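Local coordinates for putative cytoplasmic protein (Salmonella enterica subsp. enterica serovar Typhimurium, PDB 4IQN) that is of unknown function, a putative cytoplasmic protein containing a domain of unknown function (DUF5066), at residues A[23-28]-A[61-66]; A[39-44]-A[120-125]. All coordinates share one frame; numbering follows the deposited sequence.

Contact 1 of 2, residues A[23-28]-A[61-66]; sequences VPTPMS and YDRDLL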
loop_
_atom_site.group_PDB
_atom_site.type_symbol
_atom_site.label_atom_id
_atom_site.label_comp_id
_atom_site.label_asym_id
_atom_site.label_seq_id
_atom_site.Cartn_x
_atom_site.Cartn_y
_atom_site.Cartn_z
ATOM N N VAL A 23 -4.009 20.323 -11.422
ATOM C CA VAL A 23 -5.150 19.866 -12.249
ATOM C C VAL A 23 -5.901 18.709 -11.585
ATOM O O VAL A 23 -5.742 17.528 -11.987
ATOM C CB VAL A 23 -4.739 19.467 -13.685
ATOM C CG1 VAL A 23 -5.993 19.327 -14.536
ATOM C CG2 VAL A 23 -3.869 20.532 -14.343
ATOM N N PRO A 24 -6.724 19.031 -10.567
ATOM C CA PRO A 24 -7.368 17.954 -9.817
ATOM C C PRO A 24 -8.307 17.181 -10.713
ATOM O O PRO A 24 -9.025 17.781 -11.488
ATOM C CB PRO A 24 -8.120 18.687 -8.681
ATOM C CG PRO A 24 -8.236 20.095 -9.121
ATOM C CD PRO A 24 -7.063 20.362 -10.021
ATOM N N THR A 25 -8.287 15.861 -10.612
ATOM C CA THR A 25 -9.087 15.002 -11.498
ATOM C C THR A 25 -9.840 13.946 -10.687
ATOM O O THR A 25 -9.397 12.805 -10.553
ATOM C CB THR A 25 -8.196 14.322 -12.571
ATOM O OG1 THR A 25 -7.090 13.613 -11.945
ATOM C CG2 THR A 25 -7.638 15.363 -13.507
ATOM N N PRO A 26 -10.980 14.318 -10.118
ATOM C CA PRO A 26 -11.726 13.313 -9.367
ATOM C C PRO A 26 -12.290 12.256 -10.270
ATOM O O PRO A 26 -12.635 12.560 -11.429
ATOM C CB PRO A 26 -12.887 14.115 -8.766
ATOM C CG PRO A 26 -13.048 15.252 -9.672
ATOM C CD PRO A 26 -11.658 15.616 -10.098
HETATM N N MSE A 27 -12.389 11.037 -9.740
HETATM C CA MSE A 27 -13.191 9.985 -10.362
HETATM C C MSE A 27 -14.593 10.280 -9.962
HETATM O O MSE A 27 -14.816 10.810 -8.873
HETATM C CB MSE A 27 -12.802 8.588 -9.869
HETATM C CG MSE A 27 -11.546 8.177 -10.588
HETATM SE SE MSE A 27 -11.033 6.304 -10.307
HETATM C CE MSE A 27 -12.633 5.317 -9.785
ATOM N N SER A 28 -15.568 9.956 -10.818
ATOM C CA SER A 28 -16.962 10.151 -10.424
ATOM C C SER A 28 -17.375 9.051 -9.416
ATOM O O SER A 28 -16.715 8.007 -9.291
ATOM C CB SER A 28 -17.895 10.106 -11.631
ATOM O OG SER A 28 -17.820 8.821 -12.222
ATOM N N TYR A 61 -11.600 12.577 -4.857
ATOM C CA TYR A 61 -11.178 13.958 -4.728
ATOM C C TYR A 61 -10.245 14.319 -5.897
ATOM O O TYR A 61 -10.496 15.272 -6.648
ATOM C CB TYR A 61 -10.551 14.237 -3.342
ATOM C CG TYR A 61 -9.705 15.482 -3.383
ATOM C CD1 TYR A 61 -10.254 16.683 -3.804
ATOM C CD2 TYR A 61 -8.354 15.446 -3.076
ATOM C CE1 TYR A 61 -9.483 17.819 -3.921
ATOM C CE2 TYR A 61 -7.567 16.580 -3.193
ATOM C CZ TYR A 61 -8.153 17.762 -3.606
ATOM O OH TYR A 61 -7.418 18.886 -3.732
ATOM N N ASP A 62 -9.199 13.528 -6.089
ATOM C CA ASP A 62 -8.220 13.810 -7.112
ATOM C C ASP A 62 -7.354 12.584 -7.326
ATOM O O ASP A 62 -6.476 12.270 -6.504
ATOM C CB ASP A 62 -7.383 15.011 -6.671
ATOM C CG ASP A 62 -6.318 15.406 -7.673
ATOM O OD1 ASP A 62 -6.274 14.854 -8.816
ATOM O OD2 ASP A 62 -5.500 16.297 -7.298
ATOM N N ARG A 63 -7.553 11.920 -8.461
ATOM C CA ARG A 63 -6.808 10.706 -8.753
ATOM C C ARG A 63 -5.331 11.005 -8.992
ATOM O O ARG A 63 -4.516 10.070 -9.043
ATOM C CB ARG A 63 -7.422 9.966 -9.942
ATOM C CG ARG A 63 -6.959 10.460 -11.270
ATOM C CD ARG A 63 -7.775 9.854 -12.404
ATOM N NE ARG A 63 -9.124 10.394 -12.443
ATOM C CZ ARG A 63 -10.031 10.010 -13.332
ATOM N NH1 ARG A 63 -9.721 9.095 -14.238
ATOM N NH2 ARG A 63 -11.234 10.539 -13.326
ATOM N N ASP A 64 -5.002 12.295 -9.140
ATOM C CA ASP A 64 -3.652 12.741 -9.459
ATOM C C ASP A 64 -3.047 13.623 -8.338
ATOM O O ASP A 64 -2.111 14.401 -8.566
ATOM C CB ASP A 64 -3.676 13.505 -10.798
ATOM C CG ASP A 64 -3.976 12.600 -11.996
ATOM O OD1 ASP A 64 -3.514 11.428 -11.990
ATOM O OD2 ASP A 64 -4.651 13.068 -12.964
ATOM N N LEU A 65 -3.558 13.479 -7.125
ATOM C CA LEU A 65 -3.097 14.299 -5.997
ATOM C C LEU A 65 -1.611 14.131 -5.753
ATOM O O LEU A 65 -1.033 13.090 -6.051
ATOM C CB LEU A 65 -3.916 14.008 -4.738
ATOM C CG LEU A 65 -3.711 12.660 -4.089
ATOM C CD1 LEU A 65 -2.611 12.750 -3.025
ATOM C CD2 LEU A 65 -5.004 12.198 -3.443
ATOM N N LEU A 66 -1.014 15.211 -5.264
ATOM C CA LEU A 66 0.390 15.297 -4.913
ATOM C C LEU A 66 0.443 15.799 -3.475
ATOM O O LEU A 66 -0.189 16.797 -3.144
ATOM C CB LEU A 66 1.114 16.285 -5.851
ATOM C CG LEU A 66 1.300 15.865 -7.307
ATOM C CD1 LEU A 66 1.880 16.955 -8.203
ATOM C CD2 LEU A 66 2.202 14.636 -7.344
HETATM O O HOH W 1 -4.221 15.719 -13.615
#

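Contact 2 of 2, residues A[39-44]-A[120-125]; sequences KYRDPQ and PRLPAL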
loop_
_atom_site.group_PDB
_atom_site.type_symbol
_atom_site.label_atom_id
_atom_site.label_comp_id
_atom_site.label_asym_id
_atom_site.label_seq_id
_atom_site.Cartn_x
_atom_site.Cartn_y
_atom_site.Cartn_z
ATOM N N LYS A 39 -8.546 -10.265 -3.953
ATOM C CA LYS A 39 -8.318 -10.642 -2.556
ATOM C C LYS A 39 -6.925 -11.237 -2.331
ATOM O O LYS A 39 -6.345 -11.064 -1.248
ATOM C CB LYS A 39 -9.392 -11.638 -2.104
ATOM C CG LYS A 39 -9.333 -12.184 -0.684
ATOM C CD LYS A 39 -9.625 -11.148 0.400
ATOM C CE LYS A 39 -9.568 -11.728 1.825
ATOM N NZ LYS A 39 -10.808 -12.422 2.228
ATOM N N TYR A 40 -6.390 -11.923 -3.334
ATOM C CA TYR A 40 -5.155 -12.697 -3.181
ATOM C C TYR A 40 -4.066 -12.257 -4.133
ATOM O O TYR A 40 -4.315 -11.676 -5.189
ATOM C CB TYR A 40 -5.451 -14.189 -3.380
ATOM C CG TYR A 40 -6.431 -14.740 -2.363
ATOM C CD1 TYR A 40 -6.044 -14.933 -1.074
ATOM C CD2 TYR A 40 -7.770 -15.043 -2.706
ATOM C CE1 TYR A 40 -6.914 -15.406 -0.116
ATOM C CE2 TYR A 40 -8.652 -15.537 -1.746
ATOM C CZ TYR A 40 -8.201 -15.709 -0.451
ATOM O OH TYR A 40 -9.002 -16.169 0.538
ATOM N N ARG A 41 -2.821 -12.519 -3.731
ATOM C CA ARG A 41 -1.698 -12.236 -4.577
ATOM C C ARG A 41 -1.662 -13.093 -5.859
ATOM O O ARG A 41 -1.222 -12.653 -6.924
ATOM C CB ARG A 41 -0.409 -12.452 -3.797
ATOM C CG ARG A 41 0.723 -11.832 -4.562
ATOM C CD ARG A 41 1.661 -11.019 -3.738
ATOM N NE ARG A 41 1.160 -10.618 -2.450
ATOM C CZ ARG A 41 1.910 -10.617 -1.356
ATOM N NH1 ARG A 41 3.192 -10.970 -1.424
ATOM N NH2 ARG A 41 1.378 -10.279 -0.206
ATOM N N ASP A 42 -2.098 -14.331 -5.724
ATOM C CA ASP A 42 -2.143 -15.291 -6.861
ATOM C C ASP A 42 -2.936 -14.721 -8.063
ATOM O O ASP A 42 -4.155 -14.575 -7.995
ATOM C CB ASP A 42 -2.722 -16.607 -6.351
ATOM C CG ASP A 42 -3.038 -17.615 -7.451
ATOM O OD1 ASP A 42 -2.607 -17.425 -8.636
ATOM O OD2 ASP A 42 -3.716 -18.633 -7.076
ATOM N N PRO A 43 -2.242 -14.399 -9.162
ATOM C CA PRO A 43 -2.940 -13.787 -10.301
ATOM C C PRO A 43 -4.079 -14.640 -10.885
ATOM O O PRO A 43 -5.022 -14.091 -11.478
ATOM C CB PRO A 43 -1.811 -13.589 -11.324
ATOM C CG PRO A 43 -0.558 -13.534 -10.481
ATOM C CD PRO A 43 -0.801 -14.572 -9.443
ATOM N N GLN A 44 -4.020 -15.962 -10.709
ATOM C CA GLN A 44 -5.064 -16.846 -11.290
ATOM C C GLN A 44 -6.302 -16.931 -10.391
ATOM O O GLN A 44 -7.317 -17.483 -10.785
ATOM C CB GLN A 44 -4.553 -18.284 -11.567
ATOM C CG GLN A 44 -3.160 -18.398 -12.169
ATOM C CD GLN A 44 -3.031 -17.690 -13.503
ATOM O OE1 GLN A 44 -2.414 -16.626 -13.607
ATOM N NE2 GLN A 44 -3.626 -18.273 -14.533
ATOM N N PRO A 120 0.160 -19.700 -1.941
ATOM C CA PRO A 120 -1.219 -19.427 -2.369
ATOM C C PRO A 120 -2.108 -18.675 -1.344
ATOM O O PRO A 120 -3.168 -18.156 -1.709
ATOM C CB PRO A 120 -1.767 -20.848 -2.692
ATOM C CG PRO A 120 -0.913 -21.785 -1.880
ATOM C CD PRO A 120 0.445 -21.144 -1.951
ATOM N N ARG A 121 -1.689 -18.658 -0.075
ATOM C CA ARG A 121 -2.364 -17.899 0.962
ATOM C C ARG A 121 -2.072 -16.398 0.944
ATOM O O ARG A 121 -2.779 -15.647 1.612
ATOM C CB ARG A 121 -2.044 -18.490 2.356
ATOM C CG ARG A 121 -2.470 -19.953 2.459
ATOM C CD ARG A 121 -2.523 -20.465 3.900
ATOM N NE ARG A 121 -2.796 -21.893 3.906
ATOM C CZ ARG A 121 -2.563 -22.734 4.915
ATOM N NH1 ARG A 121 -2.045 -22.314 6.035
ATOM N NH2 ARG A 121 -2.835 -24.019 4.785
ATOM N N LEU A 122 -1.056 -15.954 0.204
ATOM C CA LEU A 122 -0.598 -14.542 0.327
ATOM C C LEU A 122 -1.730 -13.589 -0.095
ATOM O O LEU A 122 -2.439 -13.858 -1.070
ATOM C CB LEU A 122 0.666 -14.277 -0.468
ATOM C CG LEU A 122 1.971 -14.857 0.099
ATOM C CD1 LEU A 122 3.034 -14.843 -1.002
ATOM C CD2 LEU A 122 2.422 -14.064 1.343
ATOM N N PRO A 123 -1.941 -12.508 0.667
ATOM C CA PRO A 123 -2.970 -11.560 0.322
ATOM C C PRO A 123 -2.530 -10.650 -0.796
ATOM O O PRO A 123 -1.340 -10.483 -1.053
ATOM C CB PRO A 123 -3.135 -10.728 1.599
ATOM C CG PRO A 123 -1.802 -10.796 2.247
ATOM C CD PRO A 123 -1.280 -12.158 1.944
ATOM N N ALA A 124 -3.501 -10.037 -1.453
ATOM C CA ALA A 124 -3.216 -9.012 -2.454
ATOM C C ALA A 124 -2.526 -7.818 -1.852
ATOM O O ALA A 124 -2.642 -7.612 -0.662
ATOM C CB ALA A 124 -4.487 -8.558 -3.143
ATOM N N LEU A 125 -1.844 -7.052 -2.691
ATOM C CA LEU A 125 -1.196 -5.795 -2.306
ATOM C C LEU A 125 -1.631 -4.712 -3.259
ATOM O O LEU A 125 -1.787 -4.948 -4.432
ATOM C CB LEU A 125 0.343 -5.894 -2.386
ATOM C CG LEU A 125 0.980 -6.997 -1.556
ATOM C CD1 LEU A 125 2.456 -7.180 -1.888
ATOM C CD2 LEU A 125 0.793 -6.670 -0.090
HETATM O O HOH W 2 -2.303 -15.747 -3.102
HETATM O O HOH W 3 -4.631 -18.688 -4.337
#

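Contact 1 of 2, residues A[23-28]-A[61-66]
R63 and T25 tie two loops together, and the arginine side chain can be read atom by atom as it crosses the threonine at about a right angle. Its CB lies 3.5 Å from T25 O. CG, set between the backbone N and the carbonyl carbon (chi1 84°), comes within 3.2 Å of T25 OG1. CD stays 3.8 Å from T25 OG1, and the bend at chi3 (71°) places NE to donate to T25 O, while NH2 donates to P26 O, both oxygens lying at the edge of the guanidinium in its plane. Over one face of that group sits CG of selenomethionine M27, 3.5 Å above the plane and offset toward the rim. T25 O is gripped a second time by R63 N at 2.9 Å, from the opposite face of the carbonyl plane. D62 works in the same double fashion: its OD1 takes T25 N (2.9 Å) from one side of the carboxylate plane and D64 N from the other, the latter closing an Asx turn within the type I turn D62–L65. Its OD2 is held by N19 and N21. T25 OG1 donates to D64 OD2 at 2.7 Å, and a water links that carboxylate oxygen to V23 O. Three of the five bonds across the contact pair a side chain with backbone, so the fit appears to rest largely on hydrogen bonds to the main chain around the proline-flanked T25.

Contact 2 of 2, residues A[39-44]-A[120-125]
A single carbonyl oxygen, P123 O, is clasped side-on by two nitrogens of one arginine: R41 NE and R41 NH2 each donate to it from 2.9 Å. NE approaches nearly along the C=O axis, although the N-H...O angle of 138° shows the bond to be bent, as expected when two donors of one group share an acceptor. The guanidinium itself is sandwiched between leucines. L125 CD1 lies 3.5 Å above its centre, and L122 CB lies over the centre of the opposite face at 3.9 Å. R41 leaves the backbone with CG anti to N (chi1 -166°), then turns at chi2 and chi3 to fold back on the 120–125 segment; E210 forms a salt bridge to NH2, so the buried charge has an acidic partner as well as the carbonyl.

The backbones meet in a single beta bridge between Y40 and P123, built from A124 N to K39 O and from R41 N to L122 O, both 3.0 Å. It joins the loop that follows strand 36-38 to the segment leading into strand 124-128, an outermost strand, within this chain, of the four-stranded antiparallel sheet, which pairs on with strand 135-140. The Y40 ring turns its edge to L122 O, its CD1 3.8 Å away, while K39 CG lies over one face. Farther along, D42 OD1 accepts from Q44 N in an Asx turn, and its OD2 reaches P120 O through a water. A second water accepts from D42 N and lies within hydrogen-bonding distance of L122 O.

The two contacts interleave along the chain: 23-28 comes first, then 39-44, then 61-66 and finally 120-125, all within the DUF5066 region. Helix 29-34 and strand 36-38 lead from the first segment of contact 1 to the first of contact 2, so the same stretch of chain is pinned to later sequence at both its ends. In space they stay apart, with centres about 28 Å apart and nearest atoms about 16 Å apart. Contact 1 joins loops beside helix 8-18, whereas contact 2 ties the small mixed sheet's connecting loop to the four-stranded antiparallel sheet. Together they illustrate how a chain with well under half its residues in helices and strands also joins distant parts of its sequence through loops.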